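Local coordinates for periplasmic sugar-binding domain protein (PDB 3H75) that probably binds carbohydrate in the periplasm, as a two-domain solute-binding protein of the bacterial solute-binding protein 2 family, at residues Asp45-Phe57 with Asn70-Ser82. Sequence-based numbering, arbitrary orientation.
Sequences DPQNTLQQARELF and NEQYVAPQILRLS
Leu50 and Ile78 interlock as reciprocal knobs and holes between helix 46-58 and helix 74-82, successive parallel helices that the chain joins through strand 65-69 in one alpha/beta domain of the periplasmic binding protein fold. The axes of the two segments come within 9.7 Å and are inclined by only 6°. Leu50 sits among Val74, Gln77, Ile78 and Leu81, its CB lying 3.8 Å from Val74 CG1; Ile78 answers among Thr49, Ala53, Leu50 and Phe57, pushing CD1 to 3.7 Å from Ala53 CB. On the sheet side the packing is tight, and Ile78 continues onto Leu66 and Leu68 of strand 65-69. Toward the C-terminal ends, Phe57 lays one ring face over the backbone of Ser82, whose CA makes a CH-pi contact 3.7 Å from the ring centroid, while Ile78 CG2 meets the ring edge in its plane. With CG anti to its own carbonyl carbon (chi1 -61°), Phe57 directs the ring toward the other helix; an alanine here would probably open a gap beside Ile78 and Ser82 and remove that CH-pi contact. The outer side is more polar and faces solvent. There the Gln77 amide crosses Leu50 at about a right angle, NE2 3.2 Å from CD2. Looser are the Arg54 chain, bent at chi3, which passes Leu81 CD2 with NE at 3.9 Å, and a water bridging the two segments, accepting from Gln47 NE2 at 3.0 Å and donating to Gln77 OE1 at 3.1 Å.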
# COMPACT_ATOMS: atom_id res chain seq x y z
N ASP A 45 -2.28 15.96 4.87
CA ASP A 45 -2.97 16.56 6.01
C ASP A 45 -4.38 16.00 5.92
O ASP A 45 -5.17 16.42 5.08
CB ASP A 45 -3.02 18.09 5.91
CG ASP A 45 -3.69 18.72 7.11
OD1 ASP A 45 -4.41 18.01 7.83
OD2 ASP A 45 -3.51 19.94 7.34
N PRO A 46 -4.71 15.01 6.77
CA PRO A 46 -6.04 14.40 6.75
C PRO A 46 -7.20 15.39 6.85
O PRO A 46 -8.29 15.13 6.35
CB PRO A 46 -6.00 13.44 7.93
CG PRO A 46 -4.57 13.01 7.93
CD PRO A 46 -3.84 14.33 7.74
N GLN A 47 -6.96 16.52 7.50
CA GLN A 47 -8.02 17.51 7.63
C GLN A 47 -8.43 18.04 6.25
O GLN A 47 -9.56 18.48 6.07
CB GLN A 47 -7.58 18.65 8.54
CG GLN A 47 -7.49 18.23 10.01
CD GLN A 47 -8.81 17.67 10.53
OE1 GLN A 47 -9.85 18.31 10.43
NE2 GLN A 47 -8.76 16.47 11.10
N ASN A 48 -7.51 18.00 5.29
CA ASN A 48 -7.86 18.47 3.95
C ASN A 48 -8.81 17.50 3.28
O ASN A 48 -9.67 17.90 2.50
CB ASN A 48 -6.60 18.65 3.09
CG ASN A 48 -5.74 19.80 3.55
OD1 ASN A 48 -6.23 20.75 4.18
ND2 ASN A 48 -4.45 19.73 3.24
N THR A 49 -8.65 16.21 3.57
CA THR A 49 -9.53 15.19 3.00
C THR A 49 -10.94 15.42 3.52
O THR A 49 -11.91 15.36 2.77
CB THR A 49 -9.06 13.78 3.40
OG1 THR A 49 -7.75 13.54 2.85
CG2 THR A 49 -10.02 12.71 2.87
N LEU A 50 -11.05 15.70 4.82
CA LEU A 50 -12.35 15.93 5.43
C LEU A 50 -13.01 17.16 4.82
O LEU A 50 -14.19 17.14 4.49
CB LEU A 50 -12.20 16.12 6.94
CG LEU A 50 -13.47 16.46 7.72
CD1 LEU A 50 -14.48 15.31 7.60
CD2 LEU A 50 -13.11 16.69 9.17
N GLN A 51 -12.24 18.24 4.66
CA GLN A 51 -12.79 19.46 4.09
C GLN A 51 -13.20 19.28 2.64
O GLN A 51 -14.20 19.83 2.20
CB GLN A 51 -11.77 20.60 4.21
CG GLN A 51 -12.39 21.99 4.19
CD GLN A 51 -13.42 22.17 5.29
OE1 GLN A 51 -13.20 21.77 6.43
NE2 GLN A 51 -14.54 22.80 4.95
N GLN A 52 -12.42 18.50 1.89
CA GLN A 52 -12.73 18.23 0.49
C GLN A 52 -14.06 17.48 0.39
O GLN A 52 -14.87 17.78 -0.48
CB GLN A 52 -11.61 17.42 -0.16
CG GLN A 52 -10.34 18.23 -0.37
CD GLN A 52 -9.13 17.37 -0.63
OE1 GLN A 52 -9.16 16.16 -0.42
NE2 GLN A 52 -8.04 17.99 -1.08
N ALA A 53 -14.27 16.52 1.28
CA ALA A 53 -15.52 15.76 1.28
C ALA A 53 -16.68 16.65 1.74
O ALA A 53 -17.73 16.69 1.12
CB ALA A 53 -15.39 14.55 2.20
N ARG A 54 -16.46 17.38 2.83
CA ARG A 54 -17.49 18.26 3.37
C ARG A 54 -18.02 19.21 2.30
O ARG A 54 -19.23 19.35 2.12
CB ARG A 54 -16.94 19.08 4.55
CG ARG A 54 -17.98 19.96 5.23
CD ARG A 54 -17.44 20.63 6.49
NE ARG A 54 -16.89 19.66 7.43
CZ ARG A 54 -16.58 19.94 8.70
NH1 ARG A 54 -16.77 21.16 9.18
NH2 ARG A 54 -16.08 18.99 9.48
N GLU A 55 -17.11 19.84 1.56
CA GLU A 55 -17.52 20.77 0.52
C GLU A 55 -18.12 20.09 -0.70
O GLU A 55 -18.93 20.68 -1.41
CB GLU A 55 -16.34 21.68 0.15
CG GLU A 55 -15.98 22.64 1.30
CD GLU A 55 -14.79 23.53 0.99
OE1 GLU A 55 -14.73 24.12 -0.11
OE2 GLU A 55 -13.91 23.66 1.87
N LEU A 56 -17.73 18.84 -0.95
CA LEU A 56 -18.28 18.10 -2.08
C LEU A 56 -19.77 17.81 -1.84
O LEU A 56 -20.59 17.92 -2.74
CB LEU A 56 -17.55 16.76 -2.27
CG LEU A 56 -16.40 16.68 -3.28
CD1 LEU A 56 -15.80 15.28 -3.24
CD2 LEU A 56 -16.91 16.99 -4.68
N PHE A 57 -20.09 17.44 -0.60
CA PHE A 57 -21.47 17.14 -0.24
C PHE A 57 -22.37 18.38 -0.29
O PHE A 57 -23.56 18.27 -0.56
CB PHE A 57 -21.54 16.52 1.16
CG PHE A 57 -20.79 15.23 1.30
CD1 PHE A 57 -20.92 14.23 0.35
CD2 PHE A 57 -19.97 15.01 2.40
CE1 PHE A 57 -20.24 13.02 0.50
CE2 PHE A 57 -19.30 13.80 2.56
CZ PHE A 57 -19.43 12.81 1.61
N ASN A 70 -9.55 4.46 4.19
CA ASN A 70 -10.06 4.37 5.54
C ASN A 70 -9.04 4.80 6.59
O ASN A 70 -7.84 4.58 6.45
CB ASN A 70 -10.53 2.94 5.83
CG ASN A 70 -11.58 2.88 6.92
OD1 ASN A 70 -12.02 3.92 7.43
ND2 ASN A 70 -12.00 1.68 7.28
N GLU A 71 -9.56 5.45 7.63
CA GLU A 71 -8.77 5.93 8.77
C GLU A 71 -9.76 5.98 9.93
O GLU A 71 -10.97 6.07 9.72
CB GLU A 71 -8.20 7.32 8.49
CG GLU A 71 -7.30 7.84 9.61
CD GLU A 71 -6.68 9.18 9.29
OE1 GLU A 71 -6.96 9.72 8.20
OE2 GLU A 71 -5.91 9.69 10.13
N GLN A 72 -9.26 5.94 11.16
CA GLN A 72 -10.13 5.94 12.34
C GLN A 72 -10.71 7.28 12.78
O GLN A 72 -11.58 7.32 13.66
CB GLN A 72 -9.40 5.30 13.52
CG GLN A 72 -8.03 5.89 13.79
CD GLN A 72 -7.37 5.30 15.03
OE1 GLN A 72 -6.17 5.49 15.26
NE2 GLN A 72 -8.15 4.58 15.83
N TYR A 73 -10.26 8.38 12.19
CA TYR A 73 -10.77 9.68 12.60
C TYR A 73 -11.53 10.47 11.53
O TYR A 73 -12.60 11.00 11.80
CB TYR A 73 -9.63 10.53 13.17
CG TYR A 73 -9.02 9.95 14.43
CD1 TYR A 73 -9.78 9.81 15.59
CD2 TYR A 73 -7.69 9.52 14.46
CE1 TYR A 73 -9.24 9.26 16.75
CE2 TYR A 73 -7.14 8.96 15.61
CZ TYR A 73 -7.92 8.83 16.75
OH TYR A 73 -7.38 8.27 17.89
N VAL A 74 -10.99 10.53 10.32
CA VAL A 74 -11.64 11.27 9.25
C VAL A 74 -12.72 10.49 8.51
O VAL A 74 -13.78 11.03 8.20
CB VAL A 74 -10.60 11.78 8.23
CG1 VAL A 74 -11.30 12.46 7.06
CG2 VAL A 74 -9.65 12.75 8.91
N ALA A 75 -12.46 9.22 8.23
CA ALA A 75 -13.43 8.39 7.53
C ALA A 75 -14.81 8.38 8.19
O ALA A 75 -15.82 8.52 7.51
CB ALA A 75 -12.89 6.96 7.39
N PRO A 76 -14.86 8.19 9.52
CA PRO A 76 -16.17 8.18 10.19
C PRO A 76 -16.94 9.48 9.99
O PRO A 76 -18.15 9.47 9.77
CB PRO A 76 -15.80 7.96 11.66
CG PRO A 76 -14.56 7.12 11.56
CD PRO A 76 -13.79 7.82 10.46
N GLN A 77 -16.24 10.61 10.06
CA GLN A 77 -16.88 11.91 9.89
C GLN A 77 -17.42 12.05 8.47
O GLN A 77 -18.50 12.60 8.26
CB GLN A 77 -15.90 13.04 10.20
CG GLN A 77 -15.26 12.95 11.58
CD GLN A 77 -14.58 14.23 12.00
OE1 GLN A 77 -13.74 14.24 12.91
NE2 GLN A 77 -14.93 15.33 11.36
N ILE A 78 -16.67 11.57 7.49
CA ILE A 78 -17.11 11.65 6.10
C ILE A 78 -18.34 10.77 5.88
O ILE A 78 -19.24 11.12 5.12
CB ILE A 78 -15.98 11.24 5.13
CG1 ILE A 78 -14.87 12.30 5.18
CG2 ILE A 78 -16.53 11.09 3.71
CD1 ILE A 78 -13.68 12.01 4.27
N LEU A 79 -18.38 9.62 6.56
CA LEU A 79 -19.52 8.72 6.44
C LEU A 79 -20.79 9.40 6.95
O LEU A 79 -21.84 9.32 6.32
CB LEU A 79 -19.27 7.44 7.23
CG LEU A 79 -18.22 6.49 6.64
CD1 LEU A 79 -17.90 5.38 7.63
CD2 LEU A 79 -18.76 5.91 5.33
N ARG A 80 -20.68 10.08 8.09
CA ARG A 80 -21.82 10.78 8.66
C ARG A 80 -22.25 11.97 7.82
O ARG A 80 -23.44 12.27 7.71
CB ARG A 80 -21.50 11.24 10.09
CG ARG A 80 -21.36 10.11 11.10
CD ARG A 80 -21.38 10.64 12.53
NE ARG A 80 -20.18 11.41 12.88
CZ ARG A 80 -18.98 10.88 13.05
NH1 ARG A 80 -18.79 9.57 12.92
NH2 ARG A 80 -17.95 11.65 13.37
N LEU A 81 -21.28 12.66 7.22
CA LEU A 81 -21.58 13.82 6.39
C LEU A 81 -22.20 13.44 5.05
O LEU A 81 -22.95 14.22 4.47
CB LEU A 81 -20.30 14.64 6.14
CG LEU A 81 -19.90 15.65 7.22
CD1 LEU A 81 -19.91 15.01 8.60
CD2 LEU A 81 -18.52 16.20 6.90
N SER A 82 -21.90 12.23 4.57
CA SER A 82 -22.42 11.75 3.29
C SER A 82 -23.90 11.40 3.34
O SER A 82 -24.56 11.33 2.30
CB SER A 82 -21.64 10.52 2.85
OG SER A 82 -21.92 9.42 3.70
O HOH W 1 -11.34 16.23 12.68